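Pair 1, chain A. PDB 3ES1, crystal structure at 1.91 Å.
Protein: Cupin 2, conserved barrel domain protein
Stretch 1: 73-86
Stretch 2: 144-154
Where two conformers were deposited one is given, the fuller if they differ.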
# COMPACT_ATOMS: atom_id res chain seq x y z
N LEU A 73 -17.78 -10.79 -7.36
CA LEU A 73 -17.71 -11.71 -8.52
C LEU A 73 -16.28 -11.86 -9.02
O LEU A 73 -15.63 -12.89 -8.81
CB LEU A 73 -18.59 -11.23 -9.68
CG LEU A 73 -20.03 -11.75 -9.63
CD1 LEU A 73 -20.56 -11.88 -8.19
CD2 LEU A 73 -20.95 -10.86 -10.46
N THR A 74 -15.81 -10.85 -9.74
CA THR A 74 -14.42 -10.82 -10.20
C THR A 74 -13.41 -11.29 -9.15
O THR A 74 -13.12 -10.61 -8.17
CB THR A 74 -13.97 -9.39 -10.64
OG1 THR A 74 -14.80 -8.92 -11.71
CG2 THR A 74 -12.51 -9.40 -11.08
N LEU A 75 -12.85 -12.45 -9.37
CA LEU A 75 -11.69 -12.84 -8.59
C LEU A 75 -10.67 -11.70 -8.63
O LEU A 75 -10.29 -11.23 -9.70
CB LEU A 75 -11.07 -14.11 -9.16
CG LEU A 75 -10.24 -14.97 -8.24
CD1 LEU A 75 -10.85 -14.99 -6.85
CD2 LEU A 75 -10.19 -16.37 -8.87
N ASP A 76 -10.25 -11.26 -7.44
CA ASP A 76 -9.25 -10.17 -7.26
C ASP A 76 -9.71 -8.82 -7.81
O ASP A 76 -8.88 -7.90 -8.05
CB ASP A 76 -7.89 -10.55 -7.88
CG ASP A 76 -7.19 -11.67 -7.10
OD1 ASP A 76 -6.95 -11.52 -5.87
OD2 ASP A 76 -6.88 -12.70 -7.73
N GLY A 77 -11.02 -8.73 -8.01
CA GLY A 77 -11.73 -7.49 -8.35
C GLY A 77 -11.52 -6.41 -7.29
O GLY A 77 -11.27 -6.71 -6.13
N GLY A 78 -11.58 -5.15 -7.69
CA GLY A 78 -11.39 -4.05 -6.75
C GLY A 78 -10.00 -3.98 -6.14
O GLY A 78 -9.00 -4.24 -6.80
N SER A 79 -9.93 -3.59 -4.88
CA SER A 79 -8.66 -3.56 -4.15
C SER A 79 -8.76 -4.20 -2.80
O SER A 79 -9.83 -4.32 -2.21
CB SER A 79 -8.08 -2.14 -4.01
OG SER A 79 -8.74 -1.33 -3.04
N VAL A 80 -7.60 -4.61 -2.35
CA VAL A 80 -7.41 -5.31 -1.05
C VAL A 80 -6.13 -4.79 -0.37
O VAL A 80 -5.08 -4.67 -1.01
CB VAL A 80 -7.27 -6.85 -1.20
CG1 VAL A 80 -7.01 -7.51 0.15
CG2 VAL A 80 -8.55 -7.47 -1.79
N ILE A 81 -6.23 -4.46 0.90
CA ILE A 81 -5.00 -4.29 1.71
C ILE A 81 -5.07 -5.25 2.88
O ILE A 81 -6.03 -5.27 3.62
CB ILE A 81 -4.72 -2.80 2.16
CG1 ILE A 81 -3.41 -2.68 3.01
CG2 ILE A 81 -5.90 -2.19 2.91
CD1 ILE A 81 -2.89 -1.25 3.18
N ARG A 82 -4.04 -6.08 2.99
CA ARG A 82 -3.89 -6.98 4.12
C ARG A 82 -2.46 -7.01 4.60
O ARG A 82 -1.51 -6.67 3.85
CB ARG A 82 -4.41 -8.39 3.76
CG ARG A 82 -3.60 -9.07 2.70
CD ARG A 82 -4.08 -10.48 2.47
NE ARG A 82 -3.48 -10.97 1.26
CZ ARG A 82 -4.14 -11.22 0.13
NH1 ARG A 82 -5.45 -11.09 0.08
NH2 ARG A 82 -3.47 -11.65 -0.92
N VAL A 83 -2.30 -7.43 5.86
CA VAL A 83 -1.01 -7.65 6.48
C VAL A 83 -0.75 -9.16 6.63
O VAL A 83 -1.59 -9.92 7.16
CB VAL A 83 -0.92 -6.92 7.85
CG1 VAL A 83 0.41 -7.24 8.54
CG2 VAL A 83 -1.15 -5.42 7.73
N VAL A 84 0.39 -9.58 6.13
CA VAL A 84 0.81 -11.02 6.16
C VAL A 84 2.14 -11.15 6.90
O VAL A 84 3.14 -10.51 6.56
CB VAL A 84 0.89 -11.70 4.75
CG1 VAL A 84 1.29 -13.18 4.85
CG2 VAL A 84 -0.46 -11.60 4.04
N ASP A 85 2.11 -11.98 7.94
CA ASP A 85 3.33 -12.30 8.72
C ASP A 85 3.76 -13.69 8.34
O ASP A 85 3.12 -14.68 8.69
CB ASP A 85 3.07 -12.28 10.21
CG ASP A 85 2.63 -10.91 10.73
OD1 ASP A 85 2.72 -9.89 10.00
OD2 ASP A 85 2.23 -10.85 11.91
N MSE A 86 4.86 -13.72 7.59
CA MSE A 86 5.49 -14.98 7.15
C MSE A 86 6.34 -15.49 8.30
O MSE A 86 7.19 -14.77 8.84
CB MSE A 86 6.37 -14.77 5.90
CG MSE A 86 5.65 -14.35 4.60
SE MSE A 86 4.18 -15.50 4.07
CE MSE A 86 5.06 -17.03 3.29
N PRO A 144 10.01 -13.69 12.39
CA PRO A 144 8.91 -13.43 11.45
C PRO A 144 9.19 -12.19 10.58
O PRO A 144 9.98 -11.33 10.92
CB PRO A 144 7.67 -13.22 12.37
CG PRO A 144 8.26 -12.79 13.73
CD PRO A 144 9.56 -13.58 13.80
N CYS A 145 8.57 -12.19 9.42
CA CYS A 145 8.60 -11.07 8.51
C CYS A 145 7.18 -10.58 8.22
O CYS A 145 6.32 -11.36 7.79
CB CYS A 145 9.24 -11.51 7.18
SG CYS A 145 9.27 -10.20 5.95
N ARG A 146 6.95 -9.31 8.48
CA ARG A 146 5.65 -8.67 8.24
C ARG A 146 5.68 -7.86 6.96
O ARG A 146 6.54 -7.01 6.76
CB ARG A 146 5.23 -7.77 9.40
CG ARG A 146 3.92 -7.03 9.13
CD ARG A 146 3.33 -6.39 10.38
NE ARG A 146 2.79 -7.42 11.25
CZ ARG A 146 2.31 -7.23 12.48
NH1 ARG A 146 2.27 -6.02 13.05
NH2 ARG A 146 1.88 -8.28 13.15
N ILE A 147 4.71 -8.15 6.11
CA ILE A 147 4.56 -7.43 4.85
C ILE A 147 3.13 -6.91 4.70
O ILE A 147 2.17 -7.60 4.97
CB ILE A 147 4.91 -8.33 3.59
CG1 ILE A 147 6.29 -9.00 3.74
CG2 ILE A 147 4.89 -7.49 2.30
CD1 ILE A 147 6.60 -10.13 2.72
N ALA A 148 3.03 -5.64 4.33
CA ALA A 148 1.73 -5.04 3.95
C ALA A 148 1.58 -5.18 2.45
O ALA A 148 2.46 -4.73 1.67
CB ALA A 148 1.68 -3.53 4.35
N PHE A 149 0.47 -5.77 2.05
CA PHE A 149 0.16 -5.99 0.65
C PHE A 149 -1.09 -5.24 0.22
O PHE A 149 -2.17 -5.37 0.83
CB PHE A 149 -0.08 -7.47 0.34
CG PHE A 149 1.14 -8.32 0.37
CD1 PHE A 149 2.10 -8.20 -0.62
CD2 PHE A 149 1.31 -9.26 1.35
CE1 PHE A 149 3.24 -9.00 -0.60
CE2 PHE A 149 2.46 -10.09 1.36
CZ PHE A 149 3.41 -9.96 0.40
N ILE A 150 -0.94 -4.51 -0.87
CA ILE A 150 -2.05 -3.88 -1.56
C ILE A 150 -2.23 -4.47 -2.96
O ILE A 150 -1.36 -4.36 -3.82
CB ILE A 150 -1.86 -2.35 -1.67
CG1 ILE A 150 -1.70 -1.68 -0.29
CG2 ILE A 150 -3.07 -1.69 -2.39
CD1 ILE A 150 -0.29 -1.76 0.36
N LEU A 151 -3.39 -5.08 -3.19
CA LEU A 151 -3.64 -5.77 -4.44
C LEU A 151 -4.71 -5.02 -5.21
O LEU A 151 -5.78 -4.76 -4.72
CB LEU A 151 -4.04 -7.26 -4.20
CG LEU A 151 -3.04 -8.13 -3.39
CD1 LEU A 151 -3.31 -8.07 -1.85
CD2 LEU A 151 -3.04 -9.60 -3.86
N ILE A 152 -4.39 -4.69 -6.45
CA ILE A 152 -5.27 -3.90 -7.30
C ILE A 152 -5.57 -4.68 -8.58
O ILE A 152 -4.67 -5.14 -9.28
CB ILE A 152 -4.64 -2.52 -7.65
CG1 ILE A 152 -4.39 -1.67 -6.41
CG2 ILE A 152 -5.53 -1.73 -8.64
CD1 ILE A 152 -3.41 -0.51 -6.63
N GLU A 153 -6.87 -4.90 -8.80
CA GLU A 153 -7.41 -5.53 -10.00
C GLU A 153 -6.65 -5.16 -11.28
O GLU A 153 -6.33 -3.99 -11.52
CB GLU A 153 -8.91 -5.14 -10.12
CG GLU A 153 -9.59 -5.74 -11.33
CD GLU A 153 -11.04 -5.29 -11.49
OE1 GLU A 153 -11.63 -4.68 -10.55
OE2 GLU A 153 -11.57 -5.55 -12.59
N ALA A 154 -6.30 -6.19 -12.06
CA ALA A 154 -5.85 -6.02 -13.45
C ALA A 154 -6.29 -7.24 -14.25
O ALA A 154 -6.46 -8.34 -13.69
CB ALA A 154 -4.32 -5.80 -13.57
O HOH W 1 -7.37 -7.30 -5.86

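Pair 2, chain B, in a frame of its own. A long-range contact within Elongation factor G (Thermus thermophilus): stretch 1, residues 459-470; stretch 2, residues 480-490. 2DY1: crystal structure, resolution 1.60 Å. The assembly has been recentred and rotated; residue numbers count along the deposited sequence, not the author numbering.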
# COMPACT_ATOMS: atom_id res chain seq x y z
N THR B 459 19.99 -3.89 -30.86
CA THR B 459 19.25 -4.11 -32.09
C THR B 459 20.19 -3.86 -33.26
O THR B 459 21.39 -3.62 -33.05
CB THR B 459 17.99 -3.22 -32.19
OG1 THR B 459 17.15 -3.72 -33.25
CG2 THR B 459 18.36 -1.76 -32.48
N ILE B 460 19.66 -3.94 -34.47
CA ILE B 460 20.49 -3.74 -35.66
C ILE B 460 19.99 -2.60 -36.53
O ILE B 460 18.80 -2.31 -36.56
CB ILE B 460 20.57 -5.03 -36.50
CG1 ILE B 460 19.17 -5.57 -36.78
CG2 ILE B 460 21.40 -6.08 -35.77
CD1 ILE B 460 19.16 -6.79 -37.74
N LYS B 461 20.91 -1.98 -37.27
CA LYS B 461 20.55 -0.86 -38.14
C LYS B 461 20.57 -1.15 -39.64
O LYS B 461 20.02 -0.38 -40.43
CB LYS B 461 21.46 0.34 -37.84
CG LYS B 461 21.11 1.09 -36.55
CD LYS B 461 21.93 2.37 -36.45
CE LYS B 461 21.43 3.28 -35.33
NZ LYS B 461 22.22 4.54 -35.24
N LYS B 462 21.20 -2.25 -40.03
CA LYS B 462 21.24 -2.60 -41.45
C LYS B 462 21.07 -4.09 -41.70
O LYS B 462 21.30 -4.92 -40.81
CB LYS B 462 22.54 -2.10 -42.10
CG LYS B 462 23.80 -2.83 -41.67
CD LYS B 462 25.02 -2.26 -42.40
CE LYS B 462 26.30 -2.97 -42.01
NZ LYS B 462 27.49 -2.47 -42.77
N VAL B 463 20.64 -4.41 -42.91
CA VAL B 463 20.42 -5.80 -43.29
C VAL B 463 21.75 -6.50 -43.49
O VAL B 463 22.72 -5.89 -43.93
CB VAL B 463 19.62 -5.89 -44.61
CG1 VAL B 463 19.45 -7.35 -45.01
CG2 VAL B 463 18.27 -5.22 -44.45
N ALA B 464 21.78 -7.79 -43.16
CA ALA B 464 22.97 -8.60 -43.34
C ALA B 464 22.55 -10.06 -43.43
O ALA B 464 21.47 -10.44 -42.97
CB ALA B 464 23.94 -8.38 -42.18
N GLU B 465 23.40 -10.88 -44.02
CA GLU B 465 23.09 -12.30 -44.13
C GLU B 465 24.36 -13.11 -44.19
O GLU B 465 25.43 -12.61 -44.54
CB GLU B 465 22.20 -12.57 -45.35
CG GLU B 465 22.90 -12.40 -46.69
CD GLU B 465 21.97 -12.61 -47.87
OE1 GLU B 465 22.49 -12.91 -48.97
OE2 GLU B 465 20.73 -12.46 -47.70
N GLY B 466 24.24 -14.37 -43.82
CA GLY B 466 25.39 -15.22 -43.80
C GLY B 466 25.08 -16.61 -43.33
O GLY B 466 23.93 -16.97 -43.04
N GLN B 467 26.13 -17.40 -43.20
CA GLN B 467 25.99 -18.79 -42.85
C GLN B 467 26.47 -19.20 -41.49
O GLN B 467 27.46 -18.69 -40.96
CB GLN B 467 26.73 -19.62 -43.90
CG GLN B 467 26.67 -21.11 -43.69
CD GLN B 467 27.56 -21.86 -44.69
OE1 GLN B 467 28.66 -21.41 -45.00
NE2 GLN B 467 27.08 -23.01 -45.17
N GLY B 468 25.73 -20.15 -40.93
CA GLY B 468 26.05 -20.72 -39.65
C GLY B 468 26.16 -22.21 -39.90
O GLY B 468 25.21 -22.85 -40.35
N LYS B 469 27.32 -22.79 -39.63
CA LYS B 469 27.45 -24.21 -39.87
C LYS B 469 28.18 -24.96 -38.76
O LYS B 469 29.19 -24.48 -38.23
CB LYS B 469 28.15 -24.43 -41.21
CG LYS B 469 28.09 -25.86 -41.71
CD LYS B 469 28.53 -25.93 -43.17
CE LYS B 469 28.31 -27.30 -43.76
NZ LYS B 469 28.51 -27.27 -45.24
N TYR B 470 27.65 -26.12 -38.42
CA TYR B 470 28.23 -26.96 -37.38
C TYR B 470 28.39 -28.41 -37.85
O TYR B 470 27.40 -29.05 -38.19
CB TYR B 470 27.33 -26.95 -36.14
CG TYR B 470 27.91 -27.65 -34.93
CD1 TYR B 470 29.00 -27.12 -34.25
CD2 TYR B 470 27.33 -28.81 -34.44
CE1 TYR B 470 29.51 -27.73 -33.11
CE2 TYR B 470 27.83 -29.44 -33.29
CZ TYR B 470 28.92 -28.89 -32.63
OH TYR B 470 29.42 -29.49 -31.50
N TYR B 480 25.61 -32.42 -37.84
CA TYR B 480 25.62 -31.57 -39.02
C TYR B 480 24.42 -30.63 -39.07
O TYR B 480 23.27 -31.08 -39.03
CB TYR B 480 25.69 -32.42 -40.29
CG TYR B 480 25.74 -31.61 -41.57
CD1 TYR B 480 24.57 -31.14 -42.18
CD2 TYR B 480 26.96 -31.29 -42.15
CE1 TYR B 480 24.63 -30.38 -43.33
CE2 TYR B 480 27.03 -30.52 -43.31
CZ TYR B 480 25.86 -30.06 -43.89
OH TYR B 480 25.93 -29.30 -45.02
N GLY B 481 24.71 -29.33 -39.12
CA GLY B 481 23.69 -28.30 -39.23
C GLY B 481 24.22 -27.24 -40.16
O GLY B 481 25.38 -26.83 -40.05
N ASP B 482 23.39 -26.77 -41.10
CA ASP B 482 23.83 -25.77 -42.06
C ASP B 482 22.65 -24.83 -42.27
O ASP B 482 21.61 -25.23 -42.81
CB ASP B 482 24.22 -26.47 -43.37
CG ASP B 482 24.61 -25.51 -44.46
OD1 ASP B 482 24.78 -25.98 -45.60
OD2 ASP B 482 24.76 -24.30 -44.20
N VAL B 483 22.82 -23.60 -41.83
CA VAL B 483 21.77 -22.60 -41.90
C VAL B 483 22.21 -21.28 -42.52
O VAL B 483 23.26 -20.74 -42.16
CB VAL B 483 21.25 -22.29 -40.44
CG1 VAL B 483 20.21 -21.17 -40.46
CG2 VAL B 483 20.67 -23.55 -39.82
N TRP B 484 21.44 -20.78 -43.48
CA TRP B 484 21.73 -19.48 -44.04
C TRP B 484 20.65 -18.56 -43.45
O TRP B 484 19.44 -18.79 -43.62
CB TRP B 484 21.67 -19.49 -45.56
CG TRP B 484 22.90 -20.12 -46.14
CD1 TRP B 484 23.11 -21.45 -46.37
CD2 TRP B 484 24.10 -19.44 -46.54
NE1 TRP B 484 24.37 -21.64 -46.90
CE2 TRP B 484 25.00 -20.43 -47.01
CE3 TRP B 484 24.51 -18.10 -46.55
CZ2 TRP B 484 26.29 -20.11 -47.48
CZ3 TRP B 484 25.79 -17.79 -47.02
CH2 TRP B 484 26.66 -18.79 -47.48
N LEU B 485 21.12 -17.52 -42.78
CA LEU B 485 20.27 -16.56 -42.08
C LEU B 485 20.42 -15.11 -42.54
O LEU B 485 21.53 -14.62 -42.70
CB LEU B 485 20.63 -16.60 -40.59
CG LEU B 485 19.96 -15.55 -39.69
CD1 LEU B 485 18.49 -15.92 -39.50
CD2 LEU B 485 20.66 -15.51 -38.33
N ARG B 486 19.29 -14.44 -42.74
CA ARG B 486 19.29 -13.03 -43.11
C ARG B 486 18.60 -12.31 -41.94
O ARG B 486 17.54 -12.74 -41.49
CB ARG B 486 18.49 -12.81 -44.41
CG ARG B 486 18.40 -11.37 -44.89
CD ARG B 486 17.52 -11.33 -46.14
NE ARG B 486 17.33 -10.00 -46.71
CZ ARG B 486 18.22 -9.37 -47.48
NH1 ARG B 486 19.38 -9.94 -47.78
NH2 ARG B 486 17.94 -8.17 -47.96
N LEU B 487 19.22 -11.24 -41.44
CA LEU B 487 18.65 -10.44 -40.35
C LEU B 487 18.30 -9.07 -40.90
O LEU B 487 19.08 -8.45 -41.61
CB LEU B 487 19.67 -10.26 -39.21
CG LEU B 487 20.05 -11.50 -38.41
CD1 LEU B 487 21.03 -11.08 -37.31
CD2 LEU B 487 18.82 -12.16 -37.80
N GLU B 488 17.11 -8.58 -40.56
CA GLU B 488 16.69 -7.27 -41.04
C GLU B 488 16.15 -6.46 -39.89
O GLU B 488 15.43 -6.99 -39.03
CB GLU B 488 15.59 -7.41 -42.09
CG GLU B 488 15.95 -8.32 -43.24
CD GLU B 488 14.85 -8.40 -44.27
OE1 GLU B 488 13.67 -8.20 -43.91
OE2 GLU B 488 15.16 -8.69 -45.44
N PRO B 489 16.48 -5.17 -39.84
CA PRO B 489 15.97 -4.34 -38.76
C PRO B 489 14.45 -4.41 -38.84
O PRO B 489 13.90 -4.45 -39.94
CB PRO B 489 16.50 -2.95 -39.11
CG PRO B 489 17.79 -3.25 -39.80
CD PRO B 489 17.40 -4.40 -40.70
N ALA B 490 13.77 -4.45 -37.70
CA ALA B 490 12.30 -4.51 -37.70
C ALA B 490 11.77 -3.92 -36.40
O ALA B 490 12.48 -3.87 -35.40
CB ALA B 490 11.84 -5.94 -37.85

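Pair 1 and pair 2 are both antiparallel two-strand ladders, and 14 central residues superpose with an RMSD of 0.4 Å on N, CA and C. The strand directions differ by 167° in pair 1 and 160° in pair 2, and the buried areas are nearly equal, 987 and 1000 Å². In each, narrow and wide pairs alternate. V84(A) and I147(A) exchange two hydrogen bonds, V84(A) N to I147(A) O and I147(A) N to V84(A) O, both 2.9 Å; their counterparts G468(B) and V483(B) do the same, with G468(B) N to V483(B) O at 2.8 Å and V483(B) N to G468(B) O at 2.9 Å. Because these bonds use only backbone atoms, the ladder leaves the side chains free to differ.

They differ most on the face carrying I81(A), V83(A) and D85(A). In pair 1, I81(A) CD1 packs against I150(A) CG1 at 3.7 Å, as suits a buried, apolar site. The matching pair 2 residues are E465(B) and R486(B), partly exposed, and they form a salt bridge, E465(B) OE2 to R486(B) NH1, 2.9 Å. One step along, V83(A) faces the small A148(A), while Q467(B) faces W484(B): Q467(B) CB sits over the six-membered ring, 3.4 Å from its centroid, so the aliphatic part of a polar side chain covers an aromatic face. The amide beyond it donates from Q467(B) NE2 to D482(B) OD2 at 2.8 Å.

At the next position the charges are exchanged. D85(A) and R146(A) pair through two hydrogen bonds, R146(A) NE to D85(A) OD1 at 2.8 Å and R146(A) NH2 to D85(A) OD2 at 2.9 Å, since a guanidinium can present two donors to a carboxylate. K469(B) and D482(B) put the acid on the other strand, and the salt bridge is long, K469(B) NZ to D482(B) OD1, 4.0 Å.

On the opposite face, pair 1 places V84(A) CG2 at the edge of the F149(A) ring, 4.0 Å from F149(A) CD2, and R82(A) NH2 reaches L151(A) CD2 at 3.6 Å. Pair 2 has glycines at the positions of R82(A) and V84(A), G466(B) and G468(B), so these cross-strand side-chain contacts have no equivalent.

The ends also diverge. E153(A) OE1 accepts from G78(A) N at 2.9 Å, and the positive phi of G78(A) favours glycine. At the position of E153(A), P489(B) makes an apolar contact instead, its CG lying 4.1 Å from I460(B) CG1.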